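Glucuronoarabinoxylan endo-1,4-beta-xylanase (Clostridium papyrosolvens, PDB 4FMV) probably cleaves internal beta-1,4 linkages of plant cell-wall polysaccharides, acting as a glycoside hydrolase family 30 endoxylanase, of which this chain is the (beta/alpha)8-barrel-containing part. Local coordinates at residues R17-S22 with Q289-I294; N35-Y38 with G42-I45; K248-S253 with N260-W265. One frame throughout, in Å; residues are numbered along the deposited sequence. Where two conformers were deposited one is given.

Contact 1. Residues R17-S22 with Q289-I294; sequences RGFGAS and QFAKFI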
ATOM      1  N   ARG A  17      -8.779   2.278   1.251  1.00 12.06           N
ATOM      2  CA  ARG A  17      -8.300   2.034   2.600  1.00  8.27           C
ATOM      3  C   ARG A  17      -7.224   3.060   2.995  1.00 12.34           C
ATOM      4  O   ARG A  17      -7.189   3.528   4.136  1.00 10.70           O
ATOM      5  CB  ARG A  17      -7.780   0.601   2.752  1.00 10.10           C
ATOM      6  CG  ARG A  17      -7.262   0.240   4.161  1.00 12.09           C
ATOM      7  CD  ARG A  17      -8.339   0.452   5.216  1.00 17.33           C
ATOM      8  NE  ARG A  17      -9.604  -0.067   4.728  1.00 21.48           N
ATOM      9  CZ  ARG A  17     -10.791   0.274   5.206  1.00 26.83           C
ATOM     10  NH1 ARG A  17     -10.888   1.134   6.212  1.00 27.95           N
ATOM     11  NH2 ARG A  17     -11.882  -0.249   4.674  1.00 29.41           N
ATOM     12  N   GLY A  18      -6.349   3.407   2.050  1.00 10.21           N
ATOM     13  CA  GLY A  18      -5.331   4.404   2.327  1.00 11.47           C
ATOM     14  C   GLY A  18      -4.046   4.215   1.554  1.00 12.19           C
ATOM     15  O   GLY A  18      -3.997   3.445   0.585  1.00 10.41           O
ATOM     16  N   PHE A  19      -3.006   4.934   1.979  1.00  9.76           N
ATOM     17  CA  PHE A  19      -1.723   4.975   1.276  1.00  8.96           C
ATOM     18  C   PHE A  19      -0.671   5.191   2.331  1.00  8.68           C
ATOM     19  O   PHE A  19      -0.941   5.828   3.334  1.00  9.59           O
ATOM     20  CB  PHE A  19      -1.656   6.166   0.303  1.00 11.54           C
ATOM     21  CG  PHE A  19      -2.709   6.136  -0.772  1.00  9.35           C
ATOM     22  CD1 PHE A  19      -3.959   6.676  -0.537  1.00  7.77           C
ATOM     23  CD2 PHE A  19      -2.438   5.566  -2.015  1.00  7.68           C
ATOM     24  CE1 PHE A  19      -4.940   6.646  -1.514  1.00 10.49           C
ATOM     25  CE2 PHE A  19      -3.405   5.516  -2.994  1.00 10.01           C
ATOM     26  CZ  PHE A  19      -4.663   6.058  -2.749  1.00 11.76           C
ATOM     27  N   GLY A  20       0.540   4.701   2.119  1.00 10.80           N
ATOM     28  CA  GLY A  20       1.527   4.774   3.187  1.00 10.36           C
ATOM     29  C   GLY A  20       2.863   4.198   2.777  1.00 10.94           C
ATOM     30  O   GLY A  20       3.175   4.118   1.588  1.00 10.02           O
ATOM     31  N   ALA A  21       3.646   3.796   3.777  1.00  8.13           N
ATOM     32  CA  ALA A  21       5.006   3.324   3.569  1.00  7.66           C
ATOM     33  C   ALA A  21       5.368   2.360   4.694  1.00  6.75           C
ATOM     34  O   ALA A  21       4.518   2.008   5.520  1.00  8.62           O
ATOM     35  CB  ALA A  21       5.970   4.525   3.549  1.00  7.57           C
ATOM     36  N   SER A  22       6.630   1.958   4.766  1.00  6.64           N
ATOM     37  CA  SER A  22       7.030   1.009   5.790  1.00  8.58           C
ATOM     38  C   SER A  22       8.148   1.546   6.687  1.00  7.95           C
ATOM     39  O   SER A  22       9.067   2.206   6.218  1.00  9.10           O
ATOM     40  CB  SER A  22       7.464  -0.313   5.145  1.00 10.64           C
ATOM     41  OG  SER A  22       7.882  -1.246   6.129  1.00  8.25           O
ATOM     42  N   GLN A 289       0.299  13.068  -3.249  1.00  9.86           N
ATOM     43  CA  GLN A 289      -0.729  13.538  -4.179  1.00  9.84           C
ATOM     44  C   GLN A 289      -1.974  12.672  -4.073  1.00 12.36           C
ATOM     45  O   GLN A 289      -3.097  13.119  -4.383  1.00 12.75           O
ATOM     46  CB  GLN A 289      -0.211  13.468  -5.620  1.00  9.36           C
ATOM     47  CG  GLN A 289       0.980  14.373  -5.924  1.00  7.58           C
ATOM     48  CD  GLN A 289       0.618  15.831  -6.090  1.00 10.18           C
ATOM     49  OE1 GLN A 289       1.486  16.700  -6.026  1.00 12.78           O
ATOM     50  NE2 GLN A 289      -0.662  16.113  -6.320  1.00  8.91           N
ATOM     51  N   PHE A 290      -1.758  11.420  -3.662  1.00 12.93           N
ATOM     52  CA  PHE A 290      -2.835  10.474  -3.351  1.00  7.51           C
ATOM     53  C   PHE A 290      -3.223  10.548  -1.883  1.00  8.21           C
ATOM     54  O   PHE A 290      -4.394  10.819  -1.567  1.00  9.26           O
ATOM     55  CB  PHE A 290      -2.457   9.039  -3.735  1.00  8.37           C
ATOM     56  CG  PHE A 290      -2.317   8.825  -5.234  1.00 11.10           C
ATOM     57  CD1 PHE A 290      -1.100   9.022  -5.868  1.00  8.54           C
ATOM     58  CD2 PHE A 290      -3.412   8.438  -5.998  1.00 10.05           C
ATOM     59  CE1 PHE A 290      -0.977   8.841  -7.248  1.00 10.45           C
ATOM     60  CE2 PHE A 290      -3.298   8.239  -7.374  1.00 11.34           C
ATOM     61  CZ  PHE A 290      -2.077   8.443  -8.002  1.00  9.99           C
ATOM     62  N   ALA A 291      -2.260  10.246  -1.002  1.00  6.29           N
ATOM     63  CA  ALA A 291      -2.503  10.033   0.437  1.00  6.00           C
ATOM     64  C   ALA A 291      -3.161  11.186   1.132  1.00 10.22           C
ATOM     65  O   ALA A 291      -4.051  10.993   1.949  1.00 13.78           O
ATOM     66  CB  ALA A 291      -1.197   9.744   1.150  1.00  6.67           C
ATOM     67  N   LYS A 292      -2.679  12.391   0.850  1.00 10.37           N
ATOM     68  CA  LYS A 292      -3.141  13.564   1.578  1.00 11.99           C
ATOM     69  C   LYS A 292      -4.608  13.801   1.298  1.00 14.39           C
ATOM     70  O   LYS A 292      -5.372  14.094   2.217  1.00 14.39           O
ATOM     71  CB  LYS A 292      -2.341  14.808   1.172  1.00 11.82           C
ATOM     72  CG  LYS A 292      -2.669  16.083   1.990  1.00 13.57           C
ATOM     73  CD  LYS A 292      -2.435  15.911   3.480  1.00 13.61           C
ATOM     74  CE  LYS A 292      -2.644  17.233   4.262  1.00 13.35           C
ATOM     75  NZ  LYS A 292      -2.214  17.046   5.697  1.00 11.24           N
ATOM     76  N   PHE A 293      -4.978  13.754   0.014  1.00 12.25           N
ATOM     77  CA  PHE A 293      -6.339  14.099  -0.377  1.00 13.33           C
ATOM     78  C   PHE A 293      -7.369  12.977  -0.508  1.00 11.77           C
ATOM     79  O   PHE A 293      -8.570  13.248  -0.405  1.00 12.13           O
ATOM     80  CB  PHE A 293      -6.293  14.974  -1.644  1.00 15.51           C
ATOM     81  CG  PHE A 293      -5.213  16.013  -1.585  1.00 16.86           C
ATOM     82  CD1 PHE A 293      -5.319  17.081  -0.704  1.00 17.54           C
ATOM     83  CD2 PHE A 293      -4.065  15.889  -2.350  1.00 17.18           C
ATOM     84  CE1 PHE A 293      -4.319  18.016  -0.604  1.00 17.60           C
ATOM     85  CE2 PHE A 293      -3.056  16.829  -2.254  1.00 17.95           C
ATOM     86  CZ  PHE A 293      -3.191  17.897  -1.378  1.00 16.89           C
ATOM     87  N   ILE A 294      -6.939  11.718  -0.601  1.00 10.03           N
ATOM     88  CA  ILE A 294      -7.937  10.665  -0.720  1.00  9.20           C
ATOM     89  C   ILE A 294      -7.881   9.918   0.594  1.00 10.66           C
ATOM     90  O   ILE A 294      -7.075   8.997   0.775  1.00  7.70           O
ATOM     91  CB  ILE A 294      -7.537   9.685  -1.856  1.00 10.55           C
ATOM     92  CG1 ILE A 294      -7.254  10.444  -3.147  1.00 12.52           C
ATOM     93  CG2 ILE A 294      -8.607   8.601  -2.073  1.00  9.04           C
ATOM     94  CD1 ILE A 294      -6.592   9.573  -4.241  1.00 14.30           C
TER
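The ring of F19 is the bump of this contact, and the hollow formed by F290 CB, A291 and I294 receives it. In the (beta/alpha)8 barrel, the helix that follows strand 261-266 packs here against strand 11-22, the neighbour of that strand: R17-S22 lies on strand 11-22, and Q289-I294 lies on helix 282-291 and runs on from it. Setting CG beside its own backbone N (chi1 -61°), F19 sends the ring out from the strand toward Q289-I294. F290 supplies one wall, its CB standing 3.8 Å from the centroid of the F19 ring and only 12° off the ring normal, a CH-pi contact over the face. The F290 ring then leads away, so the two phenyl groups meet only obliquely, with planes at 34°. At the root of the bump, F19 CB rests on A291 CB at 3.7 Å. I294 bounds the ring at F19 CE1, with its CB at 4.0 Å from that atom. I294 N bonds to F290 O at 2.9 Å, which brings I294 round to the same side as F290. No hydrogen bond crosses between the segments, so the fit depends on apolar shape. Y262 and M254 also touch the F19 side chain, while I250 and I381 pack on F290. At the ring's edge, close to its plane, I294 O lies 3.9 Å from F19 CE1.

Contact 2. Residues N35-Y38 with G42-I45; sequences NSLY and GYSI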
ATOM      1  N   ASN A  35       5.958  13.120  11.375  1.00 10.89           N
ATOM      2  CA  ASN A  35       5.105  14.316  11.245  1.00 14.02           C
ATOM      3  C   ASN A  35       5.052  14.815   9.817  1.00 12.57           C
ATOM      4  O   ASN A  35       4.006  15.267   9.343  1.00 13.04           O
ATOM      5  CB  ASN A  35       5.554  15.452  12.188  1.00 15.48           C
ATOM      6  CG  ASN A  35       5.310  15.130  13.655  1.00 16.63           C
ATOM      7  OD1 ASN A  35       4.552  14.212  13.985  1.00 18.16           O
ATOM      8  ND2 ASN A  35       5.960  15.891  14.551  1.00 16.18           N
ATOM      9  N   SER A  36       6.180  14.721   9.114  1.00 11.55           N
ATOM     10  CA  SER A  36       6.215  15.123   7.710  1.00 10.28           C
ATOM     11  C   SER A  36       5.374  14.175   6.858  1.00 10.77           C
ATOM     12  O   SER A  36       4.575  14.614   6.028  1.00 12.71           O
ATOM     13  CB  SER A  36       7.656  15.160   7.183  1.00  9.83           C
ATOM     14  OG  SER A  36       8.419  16.191   7.802  1.00 10.92           O
ATOM     15  N   LEU A  37       5.577  12.873   7.052  1.00  9.09           N
ATOM     16  CA  LEU A  37       4.915  11.867   6.222  1.00 10.75           C
ATOM     17  C   LEU A  37       3.466  11.612   6.623  1.00  9.93           C
ATOM     18  O   LEU A  37       2.571  11.541   5.764  1.00  8.57           O
ATOM     19  CB  LEU A  37       5.701  10.551   6.269  1.00  8.22           C
ATOM     20  CG  LEU A  37       7.095  10.639   5.632  1.00 11.28           C
ATOM     21  CD1 LEU A  37       7.697   9.276   5.536  1.00 14.96           C
ATOM     22  CD2 LEU A  37       6.999  11.274   4.229  1.00 12.06           C
ATOM     23  N   TYR A  38       3.253  11.398   7.920  1.00  7.25           N
ATOM     24  CA  TYR A  38       1.923  11.097   8.426  1.00  8.02           C
ATOM     25  C   TYR A  38       1.037  12.303   8.700  1.00 13.31           C
ATOM     26  O   TYR A  38      -0.184  12.191   8.562  1.00 11.81           O
ATOM     27  CB  TYR A  38       1.967  10.043   9.554  1.00  6.69           C
ATOM     28  CG  TYR A  38       2.339   8.714   8.929  1.00 10.72           C
ATOM     29  CD1 TYR A  38       3.659   8.455   8.529  1.00 10.36           C
ATOM     30  CD2 TYR A  38       1.367   7.769   8.625  1.00 10.94           C
ATOM     31  CE1 TYR A  38       4.008   7.265   7.900  1.00  9.56           C
ATOM     32  CE2 TYR A  38       1.708   6.571   7.988  1.00 10.31           C
ATOM     33  CZ  TYR A  38       3.023   6.330   7.631  1.00 10.27           C
ATOM     34  OH  TYR A  38       3.354   5.151   6.993  1.00  8.96           O
ATOM     35  N   GLY A  42      -0.134  13.356   5.028  1.00  8.48           N
ATOM     36  CA  GLY A  42      -1.344  12.611   5.344  1.00 10.80           C
ATOM     37  C   GLY A  42      -1.327  11.107   5.077  1.00  9.55           C
ATOM     38  O   GLY A  42      -2.389  10.521   4.834  1.00  9.67           O
ATOM     39  N   TYR A  43      -0.158  10.466   5.131  1.00 11.92           N
ATOM     40  CA  TYR A  43      -0.115   9.005   4.956  1.00 11.89           C
ATOM     41  C   TYR A  43      -1.033   8.337   5.986  1.00 14.02           C
ATOM     42  O   TYR A  43      -1.015   8.672   7.184  1.00 10.35           O
ATOM     43  CB  TYR A  43       1.281   8.427   5.113  1.00  9.71           C
ATOM     44  CG  TYR A  43       2.257   8.756   4.026  1.00  7.92           C
ATOM     45  CD1 TYR A  43       1.976   9.716   3.069  1.00  9.23           C
ATOM     46  CD2 TYR A  43       3.469   8.079   3.947  1.00  6.07           C
ATOM     47  CE1 TYR A  43       2.914  10.028   2.076  1.00  9.31           C
ATOM     48  CE2 TYR A  43       4.394   8.391   2.977  1.00  6.54           C
ATOM     49  CZ  TYR A  43       4.114   9.350   2.040  1.00  7.86           C
ATOM     50  OH  TYR A  43       5.063   9.643   1.068  1.00 12.01           O
ATOM     51  N   SER A  44      -1.914   7.479   5.481  1.00 13.91           N
ATOM     52  CA  SER A  44      -2.909   6.781   6.293  1.00 12.78           C
ATOM     53  C   SER A  44      -2.624   5.300   6.652  1.00  6.85           C
ATOM     54  O   SER A  44      -3.469   4.640   7.244  1.00  6.83           O
ATOM     55  CB  SER A  44      -4.270   6.948   5.627  1.00 11.83           C
ATOM     56  OG  SER A  44      -4.142   6.548   4.276  1.00 13.08           O
ATOM     57  N   ILE A  45      -1.480   4.762   6.232  1.00  7.04           N
ATOM     58  CA  ILE A  45      -1.132   3.381   6.543  1.00  8.40           C
ATOM     59  C   ILE A  45       0.374   3.273   6.806  1.00  8.70           C
ATOM     60  O   ILE A  45       1.177   3.859   6.079  1.00 10.28           O
ATOM     61  CB  ILE A  45      -1.497   2.398   5.386  1.00 11.93           C
ATOM     62  CG1 ILE A  45      -2.961   2.547   4.972  1.00 12.62           C
ATOM     63  CG2 ILE A  45      -1.187   0.944   5.787  1.00 12.62           C
ATOM     64  CD1 ILE A  45      -3.355   1.667   3.754  1.00  3.72           C
TER
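Y38 and Y43 share a first torsion of -70°, which sets each CG anti to its carbonyl carbon and brings the two rings together in a T-shaped (edge-to-face) pair. They sit at the glycine-terminated end of helix 31-40, in the turn that leads into barrel strand 45-49. G42 is the first residue to leave helical geometry, with positive phi, and its CA makes a CA-H...O contact with Y38 O at 3.4 Å. The chain folds back so that Y43 N donates to L37 O at 3.0 Å, a nearly straight bond (165°) received in the carbonyl plane. Y43 CB then lies over the face of the Y38 ring, 3.6 Å from its centroid, and the edge of Y43 points at that face with the planes 73° apart. L37 covers one face of the Y43 ring, CB lying toward its rim, while the Y43 hydroxyl is hydrogen-bonded to A284 O on helix 282-291. The loop is gripped a second time where the Y38 hydroxyl, tilted from the carbonyl plane, donates to I45 O at 2.7 Å.

Contact 3. Residues K248-S253 with N260-W265; sequences KEIHDS and NAYIYW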
ATOM      1  N   LYS A 248       2.494   6.921 -12.427  1.00 13.23           N
ATOM      2  CA  LYS A 248       1.696   6.066 -13.298  1.00  7.76           C
ATOM      3  C   LYS A 248       1.326   4.721 -12.655  1.00  7.99           C
ATOM      4  O   LYS A 248       0.207   4.258 -12.792  1.00 10.84           O
ATOM      5  CB  LYS A 248       2.401   5.856 -14.631  1.00 12.49           C
ATOM      6  CG  LYS A 248       1.817   4.687 -15.458  1.00 18.28           C
ATOM      7  CD  LYS A 248       0.894   5.126 -16.560  1.00 21.04           C
ATOM      8  CE  LYS A 248       0.949   4.133 -17.742  1.00 21.96           C
ATOM      9  NZ  LYS A 248       0.717   2.690 -17.380  1.00 19.77           N
ATOM     10  N   GLU A 249       2.261   4.079 -11.966  1.00 10.05           N
ATOM     11  CA  GLU A 249       1.948   2.809 -11.311  1.00 11.58           C
ATOM     12  C   GLU A 249       0.874   2.919 -10.218  1.00 11.37           C
ATOM     13  O   GLU A 249       0.008   2.039 -10.078  1.00 10.92           O
ATOM     14  CB  GLU A 249       3.204   2.181 -10.720  1.00 12.27           C
ATOM     15  CG  GLU A 249       2.934   0.813 -10.112  1.00 11.32           C
ATOM     16  CD  GLU A 249       4.220   0.131  -9.734  1.00 12.56           C
ATOM     17  OE1 GLU A 249       4.957  -0.311 -10.636  1.00 16.22           O
ATOM     18  OE2 GLU A 249       4.502   0.056  -8.539  1.00 14.50           O
ATOM     19  N   ILE A 250       0.900   3.991  -9.438  1.00  5.79           N
ATOM     20  CA  ILE A 250      -0.156   4.139  -8.441  1.00  5.52           C
ATOM     21  C   ILE A 250      -1.508   4.297  -9.136  1.00  8.53           C
ATOM     22  O   ILE A 250      -2.497   3.689  -8.733  1.00 11.54           O
ATOM     23  CB  ILE A 250       0.102   5.307  -7.461  1.00  7.86           C
ATOM     24  CG1 ILE A 250       1.452   5.119  -6.758  1.00  5.17           C
ATOM     25  CG2 ILE A 250      -1.018   5.380  -6.433  1.00 10.06           C
ATOM     26  CD1 ILE A 250       1.927   6.367  -5.950  1.00  4.54           C
ATOM     27  N   HIS A 251      -1.536   5.095 -10.195  1.00 11.34           N
ATOM     28  CA  HIS A 251      -2.727   5.206 -11.037  1.00 12.50           C
ATOM     29  C   HIS A 251      -3.188   3.828 -11.500  1.00 11.96           C
ATOM     30  O   HIS A 251      -4.371   3.491 -11.386  1.00 11.69           O
ATOM     31  CB  HIS A 251      -2.434   6.114 -12.241  1.00 12.74           C
ATOM     32  CG  HIS A 251      -3.435   5.998 -13.349  1.00 12.88           C
ATOM     33  ND1 HIS A 251      -4.459   6.906 -13.523  1.00 11.39           N
ATOM     34  CD2 HIS A 251      -3.563   5.087 -14.342  1.00 12.00           C
ATOM     35  CE1 HIS A 251      -5.175   6.557 -14.581  1.00 11.13           C
ATOM     36  NE2 HIS A 251      -4.655   5.458 -15.095  1.00 10.36           N
ATOM     37  N   ASP A 252      -2.257   3.020 -12.006  1.00 12.38           N
ATOM     38  CA  ASP A 252      -2.603   1.698 -12.551  1.00 10.15           C
ATOM     39  C   ASP A 252      -3.121   0.768 -11.441  1.00 10.59           C
ATOM     40  O   ASP A 252      -4.044  -0.012 -11.650  1.00 11.57           O
ATOM     41  CB  ASP A 252      -1.394   1.066 -13.264  1.00 12.44           C
ATOM     42  CG  ASP A 252      -1.099   1.698 -14.645  1.00 13.46           C
ATOM     43  OD1 ASP A 252      -2.042   2.132 -15.327  1.00 13.02           O
ATOM     44  OD2 ASP A 252       0.085   1.754 -15.059  1.00 13.12           O
ATOM     45  N   SER A 253      -2.538   0.862 -10.251  1.00  9.91           N
ATOM     46  CA  SER A 253      -2.995   0.054  -9.117  1.00 11.22           C
ATOM     47  C   SER A 253      -4.432   0.413  -8.730  1.00 11.33           C
ATOM     48  O   SER A 253      -5.192  -0.452  -8.312  1.00 11.44           O
ATOM     49  CB  SER A 253      -2.082   0.241  -7.892  1.00 13.25           C
ATOM     50  OG  SER A 253      -2.335   1.483  -7.255  1.00 11.72           O
ATOM     51  N   ASN A 260      -7.401  -1.391  -2.997  1.00  8.99           N
ATOM     52  CA  ASN A 260      -7.863  -0.557  -1.897  1.00  7.97           C
ATOM     53  C   ASN A 260      -6.754   0.301  -1.297  1.00 11.58           C
ATOM     54  O   ASN A 260      -7.022   1.303  -0.646  1.00 12.52           O
ATOM     55  CB  ASN A 260      -8.528  -1.431  -0.823  1.00  6.60           C
ATOM     56  CG  ASN A 260      -9.644  -2.303  -1.389  1.00 11.45           C
ATOM     57  OD1 ASN A 260      -9.454  -3.488  -1.616  1.00 10.28           O
ATOM     58  ND2 ASN A 260     -10.805  -1.707  -1.642  1.00 13.84           N
ATOM     59  N   ALA A 261      -5.499  -0.096  -1.508  1.00 13.82           N
ATOM     60  CA  ALA A 261      -4.374   0.610  -0.902  1.00  9.76           C
ATOM     61  C   ALA A 261      -3.093   0.439  -1.725  1.00 10.98           C
ATOM     62  O   ALA A 261      -2.932  -0.562  -2.420  1.00 10.29           O
ATOM     63  CB  ALA A 261      -4.143   0.092   0.514  1.00  5.49           C
ATOM     64  N   TYR A 262      -2.187   1.410  -1.634  1.00 10.09           N
ATOM     65  CA  TYR A 262      -0.863   1.295  -2.251  1.00 11.42           C
ATOM     66  C   TYR A 262       0.150   1.726  -1.192  1.00 11.63           C
ATOM     67  O   TYR A 262       0.140   2.878  -0.737  1.00 11.76           O
ATOM     68  CB  TYR A 262      -0.761   2.161  -3.515  1.00 10.72           C
ATOM     69  CG  TYR A 262       0.567   2.044  -4.278  1.00  8.96           C
ATOM     70  CD1 TYR A 262       1.724   2.662  -3.806  1.00  9.29           C
ATOM     71  CD2 TYR A 262       0.642   1.345  -5.475  1.00  9.19           C
ATOM     72  CE1 TYR A 262       2.915   2.591  -4.503  1.00 10.43           C
ATOM     73  CE2 TYR A 262       1.849   1.248  -6.179  1.00 11.99           C
ATOM     74  CZ  TYR A 262       2.981   1.868  -5.675  1.00 11.10           C
ATOM     75  OH  TYR A 262       4.175   1.786  -6.369  1.00 10.41           O
ATOM     76  N   ILE A 263       1.018   0.803  -0.781  0.50  9.68           N
ATOM     77  CA  ILE A 263       1.952   1.080   0.308  0.50  8.59           C
ATOM     78  C   ILE A 263       3.390   0.975  -0.180  0.50  8.72           C
ATOM     79  O   ILE A 263       3.817  -0.069  -0.658  0.50  6.84           O
ATOM     80  CB  ILE A 263       1.749   0.115   1.509  0.50  7.01           C
ATOM     81  CG1 ILE A 263       0.353   0.274   2.118  0.50  6.29           C
ATOM     82  CG2 ILE A 263       2.826   0.328   2.584  0.50  6.37           C
ATOM     83  CD1 ILE A 263      -0.610  -0.878   1.796  0.50  2.91           C
ATOM     84  N   TYR A 264       4.123   2.077  -0.060  1.00  6.22           N
ATOM     85  CA  TYR A 264       5.525   2.150  -0.438  1.00 10.34           C
ATOM     86  C   TYR A 264       6.385   1.272   0.492  1.00  9.16           C
ATOM     87  O   TYR A 264       5.975   0.884   1.579  1.00  8.93           O
ATOM     88  CB  TYR A 264       6.007   3.630  -0.414  1.00  8.14           C
ATOM     89  CG  TYR A 264       7.295   3.910  -1.175  1.00  9.23           C
ATOM     90  CD1 TYR A 264       7.269   4.244  -2.526  1.00  9.42           C
ATOM     91  CD2 TYR A 264       8.542   3.855  -0.536  1.00  7.69           C
ATOM     92  CE1 TYR A 264       8.442   4.506  -3.226  1.00 11.23           C
ATOM     93  CE2 TYR A 264       9.732   4.102  -1.238  1.00  7.54           C
ATOM     94  CZ  TYR A 264       9.667   4.432  -2.579  1.00 12.06           C
ATOM     95  OH  TYR A 264      10.822   4.660  -3.291  1.00 11.44           O
ATOM     96  N   TRP A 265       7.590   0.983   0.043  1.00  7.58           N
ATOM     97  CA  TRP A 265       8.605   0.304   0.833  1.00  8.39           C
ATOM     98  C   TRP A 265       9.172   1.284   1.901  1.00 11.48           C
ATOM     99  O   TRP A 265       8.469   2.208   2.338  1.00 12.44           O
ATOM    100  CB  TRP A 265       9.665  -0.308  -0.098  1.00  7.06           C
ATOM    101  CG  TRP A 265      10.788  -1.072   0.543  1.00  9.90           C
ATOM    102  CD1 TRP A 265      12.086  -1.108   0.111  1.00 10.73           C
ATOM    103  CD2 TRP A 265      10.735  -1.917   1.711  1.00 11.60           C
ATOM    104  NE1 TRP A 265      12.841  -1.909   0.938  1.00 10.72           N
ATOM    105  CE2 TRP A 265      12.037  -2.415   1.927  1.00 12.29           C
ATOM    106  CE3 TRP A 265       9.721  -2.291   2.594  1.00 11.69           C
ATOM    107  CZ2 TRP A 265      12.349  -3.266   2.990  1.00 13.26           C
ATOM    108  CZ3 TRP A 265      10.033  -3.143   3.652  1.00  9.79           C
ATOM    109  CH2 TRP A 265      11.336  -3.617   3.839  1.00  9.09           C
TER
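Y262 reaches from its strand across to helix 240-255, where I250, E249 and S253 each meet a different part of its side chain. A chi1 of -177° sets Y262 CG beside its own carbonyl carbon and swings the phenol over to the helix. I250 CG1 sits over the centre of one ring face, 3.6 Å from the centroid, in a CH-pi contact, with the two side chains crossing at about a right angle. E249 is extended through chi2 (171°), and this length carries its carboxylate to the phenol end. There the Y262 hydroxyl donates to E249 OE2 at 2.8 Å, meeting the oxygen on its anti side and somewhat out of the carboxylate plane. The other oxygen, OE1, forms a salt bridge with K233, so the carboxylate is held through both oxygens and its rotation is restricted. S253 turns its OG back to I250 O, a 2.7 Å hydrogen bond within the helix, which leaves OG 3.5 Å from Y262 CD2. The segment axes pass at 9.1 Å and run roughly antiparallel (148°), the arrangement of a beta-alpha-beta unit, here strand 227-232, helix 240-255 and strand 261-266, in a (beta/alpha)8 barrel.

In the fold
All three are core contacts; they differ in the distance of their centres from the chain centre, about 6, 8 and 13 Å for contacts 3, 1 and 2. Contacts 1 and 3 rest on the adjacent strands 11-22 and 261-266, joined where G20 O and Y264 N are 2.8 Å apart, probably hydrogen-bonded. Contact 2 reaches the same strand system through F19 O and S44 N, 2.9 Å apart. Chemistry varies with place. Between strand 11-22 and helix 282-291, contact 1 has no hydrogen bond across it and is mainly apolar; contact 3 adds a buried carboxylate-phenol bond, and contact 2, within a short helix-to-strand turn, combines an aromatic pair with two hydrogen bonds to backbone carbonyls.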